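PDB 4QNY: mitogen activated protein kinase, putative from Leishmania donovani, which probably transfers phosphate from ATP to serine or threonine residues of protein substrates, as a MAP kinase, and is seen with magnesium and a non-hydrolysable ATP analogue bound. Local coordinates for residues 65-69 against 340-344; 73-77 against 324-328; 78-83 against 136-141. One frame throughout, in Å; residues are numbered along the deposited sequence.

All three contacts tie down the helix 62-77, the αC helix of the kinase N-lobe, or the loop that follows it. Interactions 1 and 2 use the same helix, with centres about 15 Å apart, and both bring in chain from after helix 302-306. Both are partly buried. Interaction 1 is a purely apolar helix pair in the N-lobe. Interaction 2 is aromatic: an extended chain lays Phe327 against the end of the helix. Interaction 3 is the buried one and joins the two lobes, adding a salt bridge to an apolar core. Interactions 2 and 3 touch through Tyr324 CB and Ile140 O, 4.0 Å apart.

Interaction 1: residues 65-69 against 340-344; sequences AKRIL and VKRAI
This is an apolar helix-helix contact on the N-lobe, where the C-terminal helix 337-349 packs beside the αC helix 62-77. The segments run nearly parallel: their axes approach to 9.9 Å with a signed crossing angle of 15°. The CA atoms pair Lys66 with Val340 at 6.5 Å and Leu69 with Ile344 at 6.2 Å. Val340 (chi1 t) points at the first turn. Its CG1 lies 3.8 Å from Ala65 CB, 3.3 Å from Ala65 O and 4.0 Å from Leu69 CB. Leu69, in the tp rotamer, packs against Ala343 and Ile344. Its CD2 is 3.8 Å from Ala343 CB and its CD1 is 3.9 Å from Ile344 CG1. Ile344, in the mt rotamer, brings CD1 to 4.2 Å from Ile68 CG2. MAP kinases commonly have such a C-terminal extension returning to the N-lobe. Phe101 of strand 101-106 touches both Ile68 and Ile344, so the pair rests on the five-stranded sheet.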
loop_
_atom_site.group_PDB
_atom_site.type_symbol
_atom_site.label_atom_id
_atom_site.label_comp_id
_atom_site.label_asym_id
_atom_site.label_seq_id
_atom_site.Cartn_x
_atom_site.Cartn_y
_atom_site.Cartn_z
ATOM N N ALA A 65 -5.945 -1.469 17.389
ATOM C CA ALA A 65 -6.735 -0.249 17.498
ATOM C C ALA A 65 -5.880 0.994 17.270
ATOM O O ALA A 65 -6.355 1.990 16.727
ATOM C CB ALA A 65 -7.418 -0.182 18.855
ATOM N N LYS A 66 -4.620 0.936 17.687
ATOM C CA LYS A 66 -3.706 2.054 17.479
ATOM C C LYS A 66 -3.370 2.202 15.998
ATOM O O LYS A 66 -3.120 3.306 15.517
ATOM C CB LYS A 66 -2.427 1.871 18.300
ATOM C CG LYS A 66 -2.596 2.153 19.788
ATOM C CD LYS A 66 -1.374 1.712 20.584
ATOM C CE LYS A 66 -0.194 2.648 20.373
ATOM N NZ LYS A 66 -0.337 3.915 21.143
ATOM N N ARG A 67 -3.373 1.084 15.278
ATOM C CA ARG A 67 -3.101 1.097 13.847
ATOM C C ARG A 67 -4.226 1.769 13.068
ATOM O O ARG A 67 -3.974 2.539 12.140
ATOM C CB ARG A 67 -2.893 -0.325 13.321
ATOM C CG ARG A 67 -1.573 -0.958 13.718
ATOM C CD ARG A 67 -1.418 -2.326 13.074
ATOM N NE ARG A 67 -0.177 -2.984 13.467
ATOM C CZ ARG A 67 0.173 -4.206 13.081
ATOM N NH1 ARG A 67 1.322 -4.729 13.488
ATOM N NH2 ARG A 67 -0.627 -4.907 12.289
ATOM N N ILE A 68 -5.467 1.477 13.443
ATOM C CA ILE A 68 -6.608 2.028 12.723
ATOM C C ILE A 68 -6.750 3.521 13.024
ATOM O O ILE A 68 -7.146 4.292 12.155
ATOM C CB ILE A 68 -7.925 1.269 13.056
ATOM C CG1 ILE A 68 -8.971 1.499 11.962
ATOM C CG2 ILE A 68 -8.473 1.647 14.426
ATOM C CD1 ILE A 68 -8.617 0.855 10.639
ATOM N N LEU A 69 -6.392 3.928 14.239
ATOM C CA LEU A 69 -6.453 5.335 14.622
ATOM C C LEU A 69 -5.475 6.155 13.793
ATOM O O LEU A 69 -5.802 7.245 13.321
ATOM C CB LEU A 69 -6.153 5.505 16.113
ATOM C CG LEU A 69 -6.005 6.945 16.610
ATOM C CD1 LEU A 69 -7.299 7.720 16.417
ATOM C CD2 LEU A 69 -5.570 6.974 18.067
ATOM N N VAL A 340 -8.167 4.895 22.794
ATOM C CA VAL A 340 -8.155 4.914 21.337
ATOM C C VAL A 340 -9.549 5.210 20.792
ATOM O O VAL A 340 -9.704 6.003 19.863
ATOM C CB VAL A 340 -7.646 3.580 20.756
ATOM C CG1 VAL A 340 -7.733 3.590 19.238
ATOM C CG2 VAL A 340 -6.218 3.318 21.207
ATOM N N LYS A 341 -10.560 4.574 21.381
ATOM C CA LYS A 341 -11.946 4.785 20.973
ATOM C C LYS A 341 -12.351 6.250 21.100
ATOM O O LYS A 341 -13.033 6.792 20.231
ATOM C CB LYS A 341 -12.893 3.914 21.802
ATOM C CG LYS A 341 -12.800 2.427 21.508
ATOM C CD LYS A 341 -13.852 1.652 22.284
ATOM C CE LYS A 341 -13.805 0.169 21.955
ATOM N NZ LYS A 341 -14.848 -0.592 22.695
ATOM N N ARG A 342 -11.924 6.882 22.188
ATOM C CA ARG A 342 -12.220 8.290 22.423
ATOM C C ARG A 342 -11.530 9.171 21.387
ATOM O O ARG A 342 -12.080 10.182 20.950
ATOM C CB ARG A 342 -11.795 8.700 23.834
ATOM N N ALA A 343 -10.322 8.776 20.997
ATOM C CA ALA A 343 -9.552 9.520 20.009
ATOM C C ALA A 343 -10.180 9.410 18.624
ATOM O O ALA A 343 -10.112 10.344 17.825
ATOM C CB ALA A 343 -8.113 9.028 19.978
ATOM N N ILE A 344 -10.793 8.263 18.346
ATOM C CA ILE A 344 -11.446 8.038 17.062
ATOM C C ILE A 344 -12.694 8.906 16.927
ATOM O O ILE A 344 -12.958 9.462 15.858
ATOM C CB ILE A 344 -11.820 6.552 16.870
ATOM C CG1 ILE A 344 -10.557 5.690 16.818
ATOM C CG2 ILE A 344 -12.624 6.354 15.595
ATOM C CD1 ILE A 344 -10.832 4.207 16.697
#

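Interaction 2: residues 73-77 against 324-328; sequences KLLAH and YALFR
Phe327 is the centre of this contact, in which an extended chain crosses the C-terminal end of the αC helix. Residues 73-77 are helical. Residues 325-328 are extended, with phi from -73° to -94° and psi from 118° to 149°. The nearest CA pair is His77 and Phe327, 7.2 Å apart. Phe327 has chi1 at 180° and chi2 at 82°, which sends its ring toward the helix. His77 also has chi1 t, with chi2 at -95°. The two rings form a T-shaped pair: the Phe327 edge meets the His77 face, with centroids 5.3 Å apart and planes at 89°. Phe327 CB adds a CH-pi contact, 4.0 Å from the His77 ring centroid. Leu74, in the mt rotamer, places CD2 over the Phe327 face, 3.6 Å from its centroid. Lys73 CB lies at the ring edge, 3.8 Å from Phe327 CZ. At the His77 edge, CE1 is 3.2 Å from Ala325 O. The arrangement is a C-terminal extension using one aromatic residue to reach the αC helix. Phe327 also bonds through its backbone to Ala144, just after helix 124-143, and touches Val146 of strand 146-147, as does Leu74.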
loop_
_atom_site.group_PDB
_atom_site.type_symbol
_atom_site.label_atom_id
_atom_site.label_comp_id
_atom_site.label_asym_id
_atom_site.label_seq_id
_atom_site.Cartn_x
_atom_site.Cartn_y
_atom_site.Cartn_z
ATOM N N LYS A 73 -6.145 9.173 10.925
ATOM C CA LYS A 73 -5.400 10.420 11.064
ATOM C C LYS A 73 -4.632 10.756 9.790
ATOM O O LYS A 73 -4.604 11.907 9.359
ATOM C CB LYS A 73 -4.434 10.343 12.248
ATOM C CG LYS A 73 -5.083 10.583 13.600
ATOM C CD LYS A 73 -4.028 10.821 14.670
ATOM C CE LYS A 73 -4.631 11.445 15.917
ATOM N NZ LYS A 73 -3.581 11.853 16.893
ATOM N N LEU A 74 -4.015 9.742 9.191
ATOM C CA LEU A 74 -3.249 9.928 7.965
ATOM C C LEU A 74 -4.148 10.288 6.787
ATOM O O LEU A 74 -3.808 11.156 5.984
ATOM C CB LEU A 74 -2.443 8.669 7.645
ATOM C CG LEU A 74 -1.220 8.428 8.530
ATOM C CD1 LEU A 74 -0.792 6.980 8.448
ATOM C CD2 LEU A 74 -0.079 9.348 8.126
ATOM N N LEU A 75 -5.294 9.620 6.686
ATOM C CA LEU A 75 -6.249 9.901 5.618
ATOM C C LEU A 75 -6.741 11.343 5.684
ATOM O O LEU A 75 -6.906 12.000 4.656
ATOM C CB LEU A 75 -7.435 8.936 5.688
ATOM C CG LEU A 75 -7.173 7.503 5.220
ATOM C CD1 LEU A 75 -8.365 6.612 5.529
ATOM C CD2 LEU A 75 -6.854 7.477 3.732
ATOM N N ALA A 76 -6.964 11.833 6.899
ATOM C CA ALA A 76 -7.392 13.211 7.100
ATOM C C ALA A 76 -6.224 14.174 6.916
ATOM O O ALA A 76 -6.416 15.343 6.577
ATOM C CB ALA A 76 -8.005 13.379 8.480
ATOM N N HIS A 77 -5.013 13.672 7.137
ATOM C CA HIS A 77 -3.809 14.490 7.044
ATOM C C HIS A 77 -3.502 14.898 5.607
ATOM O O HIS A 77 -3.024 16.004 5.356
ATOM C CB HIS A 77 -2.613 13.743 7.639
ATOM C CG HIS A 77 -1.325 14.502 7.560
ATOM N ND1 HIS A 77 -0.420 14.325 6.536
ATOM C CD2 HIS A 77 -0.791 15.440 8.377
ATOM C CE1 HIS A 77 0.617 15.123 6.726
ATOM N NE2 HIS A 77 0.416 15.809 7.837
ATOM N N TYR A 324 5.071 18.740 1.817
ATOM C CA TYR A 324 3.897 18.619 2.672
ATOM C C TYR A 324 4.258 18.816 4.141
ATOM O O TYR A 324 5.430 18.766 4.513
ATOM C CB TYR A 324 3.229 17.256 2.474
ATOM N N ALA A 325 3.243 19.041 4.969
ATOM C CA ALA A 325 3.451 19.230 6.400
ATOM C C ALA A 325 3.788 17.907 7.079
ATOM O O ALA A 325 3.330 16.845 6.655
ATOM C CB ALA A 325 2.222 19.855 7.038
ATOM N N LEU A 326 4.590 17.979 8.136
ATOM C CA LEU A 326 5.017 16.787 8.857
ATOM C C LEU A 326 3.882 16.197 9.687
ATOM O O LEU A 326 3.252 16.895 10.480
ATOM C CB LEU A 326 6.207 17.108 9.763
ATOM C CG LEU A 326 6.937 15.914 10.380
ATOM C CD1 LEU A 326 8.186 15.579 9.579
ATOM C CD2 LEU A 326 7.281 16.180 11.838
ATOM N N PHE A 327 3.625 14.906 9.497
ATOM C CA PHE A 327 2.632 14.199 10.297
ATOM C C PHE A 327 3.180 13.945 11.697
ATOM O O PHE A 327 4.272 13.399 11.851
ATOM C CB PHE A 327 2.241 12.879 9.625
ATOM C CG PHE A 327 1.220 12.082 10.390
ATOM C CD1 PHE A 327 -0.129 12.375 10.284
ATOM C CD2 PHE A 327 1.610 11.032 11.205
ATOM C CE1 PHE A 327 -1.069 11.640 10.982
ATOM C CE2 PHE A 327 0.675 10.295 11.906
ATOM C CZ PHE A 327 -0.666 10.599 11.794
ATOM N N ARG A 328 2.427 14.346 12.715
ATOM C CA ARG A 328 2.878 14.174 14.092
ATOM C C ARG A 328 2.356 12.877 14.705
ATOM O O ARG A 328 1.147 12.683 14.843
ATOM C CB ARG A 328 2.457 15.366 14.952
ATOM C CG ARG A 328 2.834 15.219 16.420
ATOM C CD ARG A 328 2.582 16.499 17.196
ATOM N NE ARG A 328 1.725 17.427 16.465
ATOM C CZ ARG A 328 1.247 18.559 16.971
ATOM N NH1 ARG A 328 1.538 18.903 18.218
ATOM N NH2 ARG A 328 0.475 19.343 16.232
#

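Interaction 3: residues 78-83 against 136-141; sequences FNDDNI and RALHII
Residues 78-83 leave the αC helix at Phe78 and pack against helix segment 136-141. Asp80 to Ile83 form a type I beta turn. The closest CA pair is Asn82 and Ala137 at 5.4 Å, and Asn82 CB lies 3.8 Å from Ala137 CB. Phe78 CA and Ile141 CA are 8.1 Å apart. Both carboxylate oxygens of Asp80 accept from Arg136. NH1 donates to Asp80 OD2 and NH2 to Asp80 OD1, each at 2.5 Å, giving a bidentate salt bridge. The NH1 bond is very short. Asp80 OD2 also accepts from Asn82 N at 3.0 Å, which makes an Asx turn. Asn82 ND2 donates to Leu164 O, and the Asn82 backbone bonds with Ile166, so strand 164-166 holds the loop too. Beside these polar bonds lies an apolar layer. Ile83 CD1 sits 4.0 Å from Ile140 CG2 and 3.8 Å from Ile141 CG1. Phe78 CD1 is 3.8 Å from Ile140 CG2, and Phe78 CZ is 4.0 Å from Ile141 CG1. Phe169 touches both Ile83 and Ile141. This is the αC-β4 loop of the protein kinase fold, seated on the αE helix of the C-lobe at the junction of the two lobes.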
loop_
_atom_site.group_PDB
_atom_site.type_symbol
_atom_site.label_atom_id
_atom_site.label_comp_id
_atom_site.label_asym_id
_atom_site.label_seq_id
_atom_site.Cartn_x
_atom_site.Cartn_y
_atom_site.Cartn_z
ATOM N N PHE A 78 -3.777 14.001 4.665
ATOM C CA PHE A 78 -3.465 14.252 3.263
ATOM C C PHE A 78 -4.652 14.816 2.490
ATOM O O PHE A 78 -5.794 14.399 2.685
ATOM C CB PHE A 78 -2.973 12.969 2.587
ATOM C CG PHE A 78 -1.669 12.460 3.128
ATOM C CD1 PHE A 78 -0.492 13.155 2.906
ATOM C CD2 PHE A 78 -1.617 11.280 3.849
ATOM C CE1 PHE A 78 0.710 12.687 3.401
ATOM C CE2 PHE A 78 -0.419 10.806 4.347
ATOM C CZ PHE A 78 0.746 11.510 4.122
ATOM N N ASN A 79 -4.366 15.771 1.612
ATOM C CA ASN A 79 -5.368 16.324 0.711
ATOM C C ASN A 79 -4.788 16.421 -0.694
ATOM O O ASN A 79 -4.404 17.499 -1.148
ATOM C CB ASN A 79 -5.839 17.696 1.196
ATOM C CG ASN A 79 -7.045 18.204 0.428
ATOM O OD1 ASN A 79 -7.891 17.424 -0.010
ATOM N ND2 ASN A 79 -7.129 19.519 0.260
ATOM N N ASP A 80 -4.718 15.281 -1.373
ATOM C CA ASP A 80 -4.060 15.198 -2.669
ATOM C C ASP A 80 -4.836 14.289 -3.614
ATOM O O ASP A 80 -5.569 13.404 -3.173
ATOM C CB ASP A 80 -2.623 14.696 -2.496
ATOM C CG ASP A 80 -1.808 14.809 -3.765
ATOM O OD1 ASP A 80 -1.308 15.916 -4.055
ATOM O OD2 ASP A 80 -1.660 13.787 -4.468
ATOM N N ASP A 81 -4.674 14.506 -4.916
ATOM C CA ASP A 81 -5.434 13.767 -5.916
ATOM C C ASP A 81 -4.956 12.324 -6.088
ATOM O O ASP A 81 -5.711 11.473 -6.555
ATOM C CB ASP A 81 -5.383 14.492 -7.262
ATOM C CG ASP A 81 -6.077 15.840 -7.227
ATOM O OD1 ASP A 81 -7.289 15.876 -6.923
ATOM O OD2 ASP A 81 -5.414 16.861 -7.501
ATOM N N ASN A 82 -3.712 12.049 -5.712
ATOM C CA ASN A 82 -3.165 10.701 -5.853
ATOM C C ASN A 82 -3.144 9.933 -4.535
ATOM O O ASN A 82 -2.518 8.876 -4.428
ATOM C CB ASN A 82 -1.759 10.757 -6.452
ATOM C CG ASN A 82 -1.760 11.237 -7.894
ATOM O OD1 ASN A 82 -0.970 12.099 -8.275
ATOM N ND2 ASN A 82 -2.655 10.678 -8.702
ATOM N N ILE A 83 -3.830 10.472 -3.534
ATOM C CA ILE A 83 -4.020 9.787 -2.261
ATOM C C ILE A 83 -5.508 9.784 -1.931
ATOM O O ILE A 83 -6.149 10.834 -1.952
ATOM C CB ILE A 83 -3.227 10.457 -1.119
ATOM C CG1 ILE A 83 -1.734 10.494 -1.452
ATOM C CG2 ILE A 83 -3.461 9.727 0.196
ATOM C CD1 ILE A 83 -0.900 11.259 -0.446
ATOM N N ARG A 136 4.584 10.091 -7.311
ATOM C CA ARG A 136 4.222 11.429 -6.865
ATOM C C ARG A 136 3.481 11.375 -5.530
ATOM O O ARG A 136 3.667 12.235 -4.667
ATOM C CB ARG A 136 3.367 12.126 -7.924
ATOM C CG ARG A 136 2.928 13.525 -7.548
ATOM C CD ARG A 136 1.811 14.007 -8.455
ATOM N NE ARG A 136 1.088 15.132 -7.869
ATOM C CZ ARG A 136 0.173 15.011 -6.912
ATOM N NH1 ARG A 136 -0.134 13.815 -6.430
ATOM N NH2 ARG A 136 -0.436 16.089 -6.437
ATOM N N ALA A 137 2.649 10.352 -5.363
ATOM C CA ALA A 137 1.921 10.155 -4.116
ATOM C C ALA A 137 2.874 9.769 -2.991
ATOM O O ALA A 137 2.752 10.258 -1.868
ATOM C CB ALA A 137 0.846 9.095 -4.290
ATOM N N LEU A 138 3.826 8.896 -3.303
ATOM C CA LEU A 138 4.813 8.455 -2.323
ATOM C C LEU A 138 5.712 9.600 -1.872
ATOM O O LEU A 138 6.131 9.648 -0.718
ATOM C CB LEU A 138 5.666 7.320 -2.888
ATOM C CG LEU A 138 5.010 5.943 -2.945
ATOM C CD1 LEU A 138 5.974 4.929 -3.530
ATOM C CD2 LEU A 138 4.548 5.514 -1.560
ATOM N N HIS A 139 6.009 10.515 -2.790
ATOM C CA HIS A 139 6.837 11.672 -2.471
ATOM C C HIS A 139 6.160 12.540 -1.417
ATOM O O HIS A 139 6.811 13.066 -0.516
ATOM C CB HIS A 139 7.125 12.495 -3.728
ATOM C CG HIS A 139 7.971 13.703 -3.477
ATOM N ND1 HIS A 139 7.498 14.988 -3.627
ATOM C CD2 HIS A 139 9.261 13.821 -3.083
ATOM C CE1 HIS A 139 8.460 15.847 -3.338
ATOM N NE2 HIS A 139 9.540 15.164 -3.004
ATOM N N ILE A 140 4.844 12.674 -1.538
ATOM C CA ILE A 140 4.051 13.449 -0.593
ATOM C C ILE A 140 3.999 12.773 0.774
ATOM O O ILE A 140 4.201 13.417 1.804
ATOM C CB ILE A 140 2.623 13.660 -1.124
ATOM C CG1 ILE A 140 2.655 14.617 -2.317
ATOM C CG2 ILE A 140 1.714 14.197 -0.028
ATOM C CD1 ILE A 140 1.531 14.413 -3.297
ATOM N N ILE A 141 3.737 11.471 0.770
ATOM C CA ILE A 141 3.690 10.685 1.998
ATOM C C ILE A 141 5.041 10.689 2.714
ATOM O O ILE A 141 5.107 10.871 3.930
ATOM C CB ILE A 141 3.267 9.230 1.711
ATOM C CG1 ILE A 141 1.869 9.197 1.088
ATOM C CG2 ILE A 141 3.303 8.396 2.983
ATOM C CD1 ILE A 141 1.499 7.859 0.483
#